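Local coordinates for protein omega transaminase (Pseudomonas sp., PDB 5LHA) that probably transfers amino groups between amines and carbonyl compounds as a pyridoxal-phosphate-dependent omega transaminase of fold type I, held here in its pyridoxamine phosphate form, at residues Gly163-Gly168 against Gly178-Gly183; Arg149-Arg154 against Glu215-Leu220; Ala376-Val381 against Ala452-Cys457. All coordinates share one frame; numbering follows the deposited sequence.

Interaction 1 (Gly163-Gly168 against Gly178-Gly183); sequences GGTSVG and GQLLAG
S166 and L181 meet where helix 162-166 faces the loop leading into strand 184-187; their CA atoms are 5.6 Å apart. Starting at its base, S166 CB packs on L181 CB at 3.6 Å. One bond further, OG receives the backbone N-H of L181, with N to OG 3.0 Å and an N-H...O angle of 159°, so the bond is close to straight. The same oxygen sits against L180 CB at 3.1 Å, a tight fit. With chi1 at -52°, OG lies beside its own backbone N, and from there it also reaches the carbonyl of M162, one helical turn back. The hydroxyl therefore links the helix to a loop that has no regular structure of its own. In this fold type I enzyme that loop precedes edge strand 184-187 of a seven-stranded mixed sheet, and the T165 side chain is about 9 Å from a bound PMP. T165 CG2 touches L180 CD1 at 3.7 Å, while T165 OG1 turns to the carbonyl of H161. A water held by L181 O at 2.8 Å bonds only weakly to S166 O. R136 of the second subunit packs on L180, and its NH1 bonds to Q179 O.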
loop_
_atom_site.group_PDB
_atom_site.type_symbol
_atom_site.label_atom_id
_atom_site.label_comp_id
_atom_site.label_asym_id
_atom_site.label_seq_id
_atom_site.Cartn_x
_atom_site.Cartn_y
_atom_site.Cartn_z
ATOM N N GLY A 163 4.038 11.132 4.831
ATOM C CA GLY A 163 4.189 10.315 6.021
ATOM C C GLY A 163 3.396 10.872 7.186
ATOM O O GLY A 163 2.550 10.180 7.754
ATOM N N GLY A 164 3.655 12.134 7.538
ATOM C CA GLY A 164 2.937 12.754 8.641
ATOM C C GLY A 164 1.444 12.875 8.397
ATOM O O GLY A 164 0.645 12.774 9.334
ATOM N N THR A 165 1.045 13.128 7.146
ATOM C CA THR A 165 -0.380 13.118 6.821
ATOM C C THR A 165 -0.989 11.744 7.087
ATOM O O THR A 165 -2.137 11.644 7.535
ATOM C CB THR A 165 -0.620 13.533 5.363
ATOM O OG1 THR A 165 0.114 14.726 5.056
ATOM C CG2 THR A 165 -2.094 13.810 5.123
ATOM N N SER A 166 -0.239 10.675 6.799
ATOM C CA SER A 166 -0.779 9.326 6.951
ATOM C C SER A 166 -1.098 8.990 8.403
ATOM O O SER A 166 -2.017 8.208 8.665
ATOM C CB SER A 166 0.194 8.310 6.366
ATOM O OG SER A 166 0.532 8.690 5.044
ATOM N N VAL A 167 -0.363 9.564 9.360
ATOM C CA VAL A 167 -0.593 9.266 10.771
ATOM C C VAL A 167 -1.454 10.312 11.462
ATOM O O VAL A 167 -1.687 10.202 12.674
ATOM C CB VAL A 167 0.741 9.076 11.524
ATOM C CG1 VAL A 167 1.461 7.843 11.012
ATOM C CG2 VAL A 167 1.628 10.313 11.376
ATOM N N GLY A 168 -1.959 11.303 10.730
ATOM C CA GLY A 168 -2.818 12.304 11.344
ATOM C C GLY A 168 -4.191 11.734 11.661
ATOM O O GLY A 168 -4.749 10.947 10.900
ATOM N N GLY A 178 -6.133 11.168 -1.363
ATOM C CA GLY A 178 -6.063 9.743 -1.685
ATOM C C GLY A 178 -5.335 8.876 -0.657
ATOM O O GLY A 178 -5.083 9.269 0.489
ATOM N N GLN A 179 -4.992 7.664 -1.101
ATOM C CA GLN A 179 -4.323 6.690 -0.247
ATOM C C GLN A 179 -2.872 7.076 -0.057
ATOM O O GLN A 179 -2.145 7.312 -1.026
ATOM C CB GLN A 179 -4.422 5.273 -0.832
ATOM C CG GLN A 179 -3.578 4.194 -0.115
ATOM C CD GLN A 179 -3.897 3.969 1.371
ATOM O OE1 GLN A 179 -5.020 4.187 1.835
ATOM N NE2 GLN A 179 -2.890 3.514 2.120
ATOM N N LEU A 180 -2.453 7.141 1.194
ATOM C CA LEU A 180 -1.062 7.446 1.477
ATOM C C LEU A 180 -0.395 6.221 2.098
ATOM O O LEU A 180 -0.596 5.101 1.624
ATOM C CB LEU A 180 -0.991 8.702 2.349
ATOM C CG LEU A 180 -1.714 9.906 1.695
ATOM C CD1 LEU A 180 -1.716 11.126 2.594
ATOM C CD2 LEU A 180 -1.194 10.279 0.291
ATOM N N LEU A 181 0.395 6.396 3.146
ATOM C CA LEU A 181 1.158 5.270 3.668
ATOM C C LEU A 181 0.227 4.221 4.273
ATOM O O LEU A 181 -0.702 4.551 5.014
ATOM C CB LEU A 181 2.161 5.750 4.709
ATOM C CG LEU A 181 3.349 4.813 4.938
ATOM C CD1 LEU A 181 4.299 4.870 3.747
ATOM C CD2 LEU A 181 4.068 5.182 6.216
ATOM N N ALA A 182 0.475 2.957 3.940
ATOM C CA ALA A 182 -0.273 1.836 4.487
ATOM C C ALA A 182 0.247 1.477 5.874
ATOM O O ALA A 182 1.330 1.894 6.287
ATOM C CB ALA A 182 -0.168 0.618 3.569
ATOM N N GLY A 183 -0.536 0.673 6.588
ATOM C CA GLY A 183 -0.093 0.155 7.871
ATOM C C GLY A 183 -0.021 1.185 8.974
ATOM O O GLY A 183 0.800 1.048 9.887
HETATM O O HOH W 1 -2.663 6.284 5.933
#

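Interaction 2 (Arg149-Arg154 against Glu215-Leu220); sequences RFLSLR and EQIALL
Strand 149-153 and helix segment 215-220 run nearly antiparallel, at 161° between their directions, with axes 11.3 Å apart at closest approach; the CA atoms of R149 and L151 are nearest those of L220 and I217. R149 and L151, alternate residues of the strand, turn toward the helix. The R149 chain is extended from CG to NE and brings NH1 to L220 O, which lies at the guanidinium edge near its plane. At 3.0 Å between NH1 and O but with an N-H...O angle of 124°, the bond is weak, and T224 OG1 also bonds to this carbonyl. NH1 further rests on L220 CB, 3.2 Å away, and beside CD2. The topology is that of a beta-alpha-beta crossover: helix 202-220 joins the parallel strands 184-187 and 225-230 and passes over strand 149-153, which lies between them in the sheet. L151 splits its two methyls between two helix residues. CD1 faces I217 CG1 at 4.3 Å, and CD2 lies against L220 CD1 at 4.2 Å, the two side chains lying alongside each other with their ends reversed. L220 also leans on H185 and I217 on V253 of helix 246-256, while L219 packs on L186 of the third subunit.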
loop_
_atom_site.group_PDB
_atom_site.type_symbol
_atom_site.label_atom_id
_atom_site.label_comp_id
_atom_site.label_asym_id
_atom_site.label_seq_id
_atom_site.Cartn_x
_atom_site.Cartn_y
_atom_site.Cartn_z
ATOM N N ARG A 149 4.964 -0.835 10.955
ATOM C CA ARG A 149 3.720 -0.117 11.179
ATOM C C ARG A 149 3.888 1.001 12.208
ATOM O O ARG A 149 4.780 0.975 13.059
ATOM C CB ARG A 149 2.646 -1.103 11.621
ATOM C CG ARG A 149 2.285 -2.125 10.548
ATOM C CD ARG A 149 1.414 -3.189 11.167
ATOM N NE ARG A 149 0.978 -4.197 10.207
ATOM C CZ ARG A 149 0.489 -5.385 10.548
ATOM N NH1 ARG A 149 0.427 -5.740 11.826
ATOM N NH2 ARG A 149 0.100 -6.237 9.609
ATOM N N PHE A 150 2.986 1.981 12.138
ATOM C CA PHE A 150 3.003 3.137 13.026
ATOM C C PHE A 150 1.648 3.272 13.713
ATOM O O PHE A 150 0.608 3.050 13.089
ATOM C CB PHE A 150 3.313 4.448 12.265
ATOM C CG PHE A 150 4.665 4.479 11.573
ATOM C CD1 PHE A 150 5.836 4.332 12.288
ATOM C CD2 PHE A 150 4.753 4.720 10.209
ATOM C CE1 PHE A 150 7.076 4.385 11.644
ATOM C CE2 PHE A 150 5.981 4.778 9.568
ATOM C CZ PHE A 150 7.145 4.608 10.289
ATOM N N LEU A 151 1.655 3.641 14.991
ATOM C CA LEU A 151 0.437 3.959 15.721
ATOM C C LEU A 151 0.366 5.457 15.998
ATOM O O LEU A 151 1.385 6.104 16.245
ATOM C CB LEU A 151 0.369 3.201 17.054
ATOM C CG LEU A 151 0.478 1.671 17.043
ATOM C CD1 LEU A 151 0.446 1.084 18.461
ATOM C CD2 LEU A 151 -0.602 1.030 16.186
ATOM N N SER A 152 -0.851 5.998 15.996
ATOM C CA SER A 152 -1.062 7.385 16.393
ATOM C C SER A 152 -2.476 7.498 16.948
ATOM O O SER A 152 -3.243 6.526 16.957
ATOM C CB SER A 152 -0.802 8.372 15.237
ATOM O OG SER A 152 -1.745 8.260 14.176
ATOM N N LEU A 153 -2.804 8.694 17.430
ATOM C CA LEU A 153 -4.020 8.963 18.175
ATOM C C LEU A 153 -4.999 9.772 17.337
ATOM O O LEU A 153 -4.605 10.569 16.481
ATOM C CB LEU A 153 -3.709 9.732 19.465
ATOM C CG LEU A 153 -2.661 9.127 20.409
ATOM C CD1 LEU A 153 -2.451 10.015 21.632
ATOM C CD2 LEU A 153 -3.096 7.743 20.832
ATOM N N ARG A 154 -6.283 9.564 17.609
ATOM C CA ARG A 154 -7.312 10.397 17.017
ATOM C C ARG A 154 -7.069 11.852 17.379
ATOM O O ARG A 154 -6.563 12.166 18.460
ATOM C CB ARG A 154 -8.692 9.962 17.499
ATOM C CG ARG A 154 -9.292 8.842 16.681
ATOM C CD ARG A 154 -10.646 8.428 17.228
ATOM N NE ARG A 154 -11.540 7.971 16.172
ATOM C CZ ARG A 154 -11.642 6.710 15.772
ATOM N NH1 ARG A 154 -10.898 5.770 16.341
ATOM N NH2 ARG A 154 -12.492 6.394 14.799
ATOM N N GLU A 215 -4.737 -4.216 23.168
ATOM C CA GLU A 215 -5.490 -5.082 22.274
ATOM C C GLU A 215 -5.062 -4.873 20.829
ATOM O O GLU A 215 -4.879 -5.842 20.082
ATOM C CB GLU A 215 -6.986 -4.825 22.452
ATOM C CG GLU A 215 -7.527 -5.365 23.774
ATOM C CD GLU A 215 -8.869 -4.775 24.153
ATOM O OE1 GLU A 215 -9.341 -3.868 23.436
ATOM O OE2 GLU A 215 -9.451 -5.215 25.169
ATOM N N GLN A 216 -4.853 -3.616 20.432
ATOM C CA GLN A 216 -4.410 -3.327 19.072
ATOM C C GLN A 216 -3.020 -3.891 18.811
ATOM O O GLN A 216 -2.739 -4.384 17.713
ATOM C CB GLN A 216 -4.430 -1.818 18.821
ATOM C CG GLN A 216 -5.824 -1.225 18.728
ATOM C CD GLN A 216 -6.792 -2.115 17.970
ATOM O OE1 GLN A 216 -7.749 -2.639 18.542
ATOM N NE2 GLN A 216 -6.544 -2.300 16.681
ATOM N N ILE A 217 -2.128 -3.787 19.798
ATOM C CA ILE A 217 -0.770 -4.313 19.658
ATOM C C ILE A 217 -0.800 -5.823 19.466
ATOM O O ILE A 217 -0.081 -6.375 18.624
ATOM C CB ILE A 217 0.091 -3.923 20.875
ATOM C CG1 ILE A 217 0.306 -2.409 20.920
ATOM C CG2 ILE A 217 1.427 -4.675 20.868
ATOM C CD1 ILE A 217 1.044 -1.934 22.153
ATOM N N ALA A 218 -1.604 -6.513 20.283
ATOM C CA ALA A 218 -1.753 -7.960 20.155
ATOM C C ALA A 218 -2.306 -8.352 18.792
ATOM O O ALA A 218 -1.809 -9.285 18.152
ATOM C CB ALA A 218 -2.666 -8.483 21.264
ATOM N N LEU A 219 -3.319 -7.631 18.321
ATOM C CA LEU A 219 -3.956 -7.972 17.055
ATOM C C LEU A 219 -2.972 -7.902 15.896
ATOM O O LEU A 219 -2.969 -8.774 15.020
ATOM C CB LEU A 219 -5.138 -7.027 16.817
ATOM C CG LEU A 219 -5.748 -6.969 15.422
ATOM C CD1 LEU A 219 -6.410 -8.275 15.074
ATOM C CD2 LEU A 219 -6.735 -5.806 15.329
ATOM N N LEU A 220 -2.148 -6.853 15.864
ATOM C CA LEU A 220 -1.210 -6.644 14.770
ATOM C C LEU A 220 0.048 -7.486 14.929
ATOM O O LEU A 220 0.710 -7.805 13.935
ATOM C CB LEU A 220 -0.836 -5.163 14.684
ATOM C CG LEU A 220 -1.963 -4.155 14.407
ATOM C CD1 LEU A 220 -1.451 -2.721 14.602
ATOM C CD2 LEU A 220 -2.572 -4.331 13.014
#

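Interaction 3 (Ala376-Val381 against Ala452-Cys457); sequences AVVGEV and AAFARC
A backbone bond from C457 N to A453 O, 2.7 Å long, spans F454, the residue that meets V377 and V378; the contact across the segments is itself apolar. Here one phenyl ring receives two valines from different directions. V378 CG2 sits over a face of the F454 ring, 4.0 Å from the centroid and 25° off the ring normal, which meets the geometry of a CH-pi contact. The methyl is offset toward the rim, and its nearest ring atom is CE1 at 3.7 Å. V377 CG1 instead comes in at the edge, near the ring plane, reaching CE1 at 3.9 Å. CE1 is thus approached by both valines, one from above and one at the rim. The V377 torsion, chi1 73°, places CG1 between the backbone N and the carbonyl carbon, whereas V378 has its CG2 beside the backbone N; consecutive residues can in this way address the same ring. The Y375 ring also meets F454, their planes about 35° apart, and L392 and I412 contribute further apolar contacts. V377 is tied through its backbone to V393 of the neighbouring strand 387-393. The arrangement is alpha/beta packing, in which the C-terminal helix 440-457 covers the start of edge strand 378-384 of a mixed sheet, in keeping with the smaller C-terminal domain of fold type I enzymes.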
loop_
_atom_site.group_PDB
_atom_site.type_symbol
_atom_site.label_atom_id
_atom_site.label_comp_id
_atom_site.label_asym_id
_atom_site.label_seq_id
_atom_site.Cartn_x
_atom_site.Cartn_y
_atom_site.Cartn_z
ATOM N N ALA A 376 -24.473 29.586 26.558
ATOM C CA ALA A 376 -24.851 28.220 26.196
ATOM C C ALA A 376 -23.892 27.610 25.179
ATOM O O ALA A 376 -23.559 26.421 25.265
ATOM C CB ALA A 376 -26.284 28.198 25.657
ATOM N N VAL A 377 -23.428 28.410 24.214
ATOM C CA VAL A 377 -22.603 27.869 23.137
ATOM C C VAL A 377 -21.233 27.415 23.639
ATOM O O VAL A 377 -20.569 26.612 22.975
ATOM C CB VAL A 377 -22.487 28.907 21.998
ATOM C CG1 VAL A 377 -21.569 30.065 22.394
ATOM C CG2 VAL A 377 -22.003 28.252 20.714
ATOM N N VAL A 378 -20.807 27.880 24.811
ATOM C CA VAL A 378 -19.515 27.509 25.387
ATOM C C VAL A 378 -19.667 26.171 26.106
ATOM O O VAL A 378 -20.222 26.106 27.204
ATOM C CB VAL A 378 -18.999 28.593 26.340
ATOM C CG1 VAL A 378 -17.653 28.194 26.937
ATOM C CG2 VAL A 378 -18.896 29.931 25.615
ATOM N N GLY A 379 -19.122 25.113 25.515
ATOM C CA GLY A 379 -19.206 23.792 26.113
ATOM C C GLY A 379 -18.270 23.572 27.282
ATOM O O GLY A 379 -18.720 23.256 28.386
ATOM N N GLU A 380 -16.973 23.760 27.058
ATOM C CA GLU A 380 -15.986 23.777 28.134
ATOM C C GLU A 380 -14.779 24.581 27.664
ATOM O O GLU A 380 -14.635 24.890 26.477
ATOM C CB GLU A 380 -15.545 22.369 28.559
ATOM C CG GLU A 380 -14.635 21.661 27.562
ATOM C CD GLU A 380 -13.822 20.532 28.199
ATOM O OE1 GLU A 380 -14.127 20.122 29.339
ATOM O OE2 GLU A 380 -12.866 20.055 27.562
ATOM N N VAL A 381 -13.915 24.930 28.616
ATOM C CA VAL A 381 -12.639 25.579 28.331
ATOM C C VAL A 381 -11.545 24.754 28.998
ATOM O O VAL A 381 -11.564 24.564 30.221
ATOM C CB VAL A 381 -12.606 27.035 28.832
ATOM C CG1 VAL A 381 -11.270 27.684 28.500
ATOM C CG2 VAL A 381 -13.757 27.833 28.226
ATOM N N ALA A 452 -16.563 40.050 25.326
ATOM C CA ALA A 452 -17.251 40.923 24.379
ATOM C C ALA A 452 -17.716 40.160 23.143
ATOM O O ALA A 452 -18.838 40.367 22.662
ATOM C CB ALA A 452 -16.338 42.080 23.978
ATOM N N ALA A 453 -16.868 39.271 22.618
ATOM C CA ALA A 453 -17.216 38.546 21.398
ATOM C C ALA A 453 -18.422 37.638 21.609
ATOM O O ALA A 453 -19.267 37.499 20.717
ATOM C CB ALA A 453 -16.010 37.751 20.902
ATOM N N PHE A 454 -18.503 36.982 22.771
ATOM C CA PHE A 454 -19.638 36.109 23.044
ATOM C C PHE A 454 -20.893 36.891 23.391
ATOM O O PHE A 454 -22.000 36.408 23.137
ATOM C CB PHE A 454 -19.306 35.135 24.172
ATOM C CG PHE A 454 -18.420 34.022 23.743
ATOM C CD1 PHE A 454 -18.935 32.947 23.041
ATOM C CD2 PHE A 454 -17.071 34.059 24.013
ATOM C CE1 PHE A 454 -18.119 31.927 22.635
ATOM C CE2 PHE A 454 -16.250 33.046 23.606
ATOM C CZ PHE A 454 -16.770 31.979 22.917
ATOM N N ALA A 455 -20.752 38.078 23.988
ATOM C CA ALA A 455 -21.915 38.941 24.162
ATOM C C ALA A 455 -22.481 39.348 22.812
ATOM O O ALA A 455 -23.702 39.430 22.635
ATOM C CB ALA A 455 -21.546 40.176 24.985
ATOM N N ARG A 456 -21.601 39.581 21.843
ATOM C CA ARG A 456 -22.007 39.952 20.498
ATOM C C ARG A 456 -22.529 38.749 19.721
ATOM O O ARG A 456 -23.666 38.759 19.232
ATOM C CB ARG A 456 -20.820 40.595 19.780
ATOM C CG ARG A 456 -21.145 41.233 18.458
ATOM C CD ARG A 456 -22.224 42.267 18.619
ATOM N NE ARG A 456 -22.261 43.184 17.490
ATOM C CZ ARG A 456 -21.892 44.457 17.557
ATOM N NH1 ARG A 456 -21.462 44.961 18.708
ATOM N NH2 ARG A 456 -21.966 45.228 16.477
ATOM N N CYS A 457 -21.720 37.691 19.616
ATOM C CA CYS A 457 -21.981 36.608 18.676
ATOM C C CYS A 457 -22.166 35.248 19.341
ATOM O O CYS A 457 -22.171 34.228 18.643
ATOM C CB CYS A 457 -20.847 36.537 17.650
ATOM S SG CYS A 457 -20.496 38.120 16.841
#

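Interactions 1 and 2 are neighbours, with centres 14 Å apart. Both segments of interaction 1 fall in the chain between the two segments of interaction 2, and strand 149-153 joins them: S152 OG probably bonds to V167 O, F150 N to G183 O, and the F150 ring packs on L181. The strand therefore faces helix 202-220 with alternate residues and the 163-183 region with others, and both contacts also touch the third subunit. Interaction 3 comes later in the chain, 36 and 38 Å from the other two by centres, and uses a different mixed sheet with the C-terminal helix. The first pair thus places the sheet that holds strand 149-153 next to other subunits, whereas interaction 3 is internal to one chain.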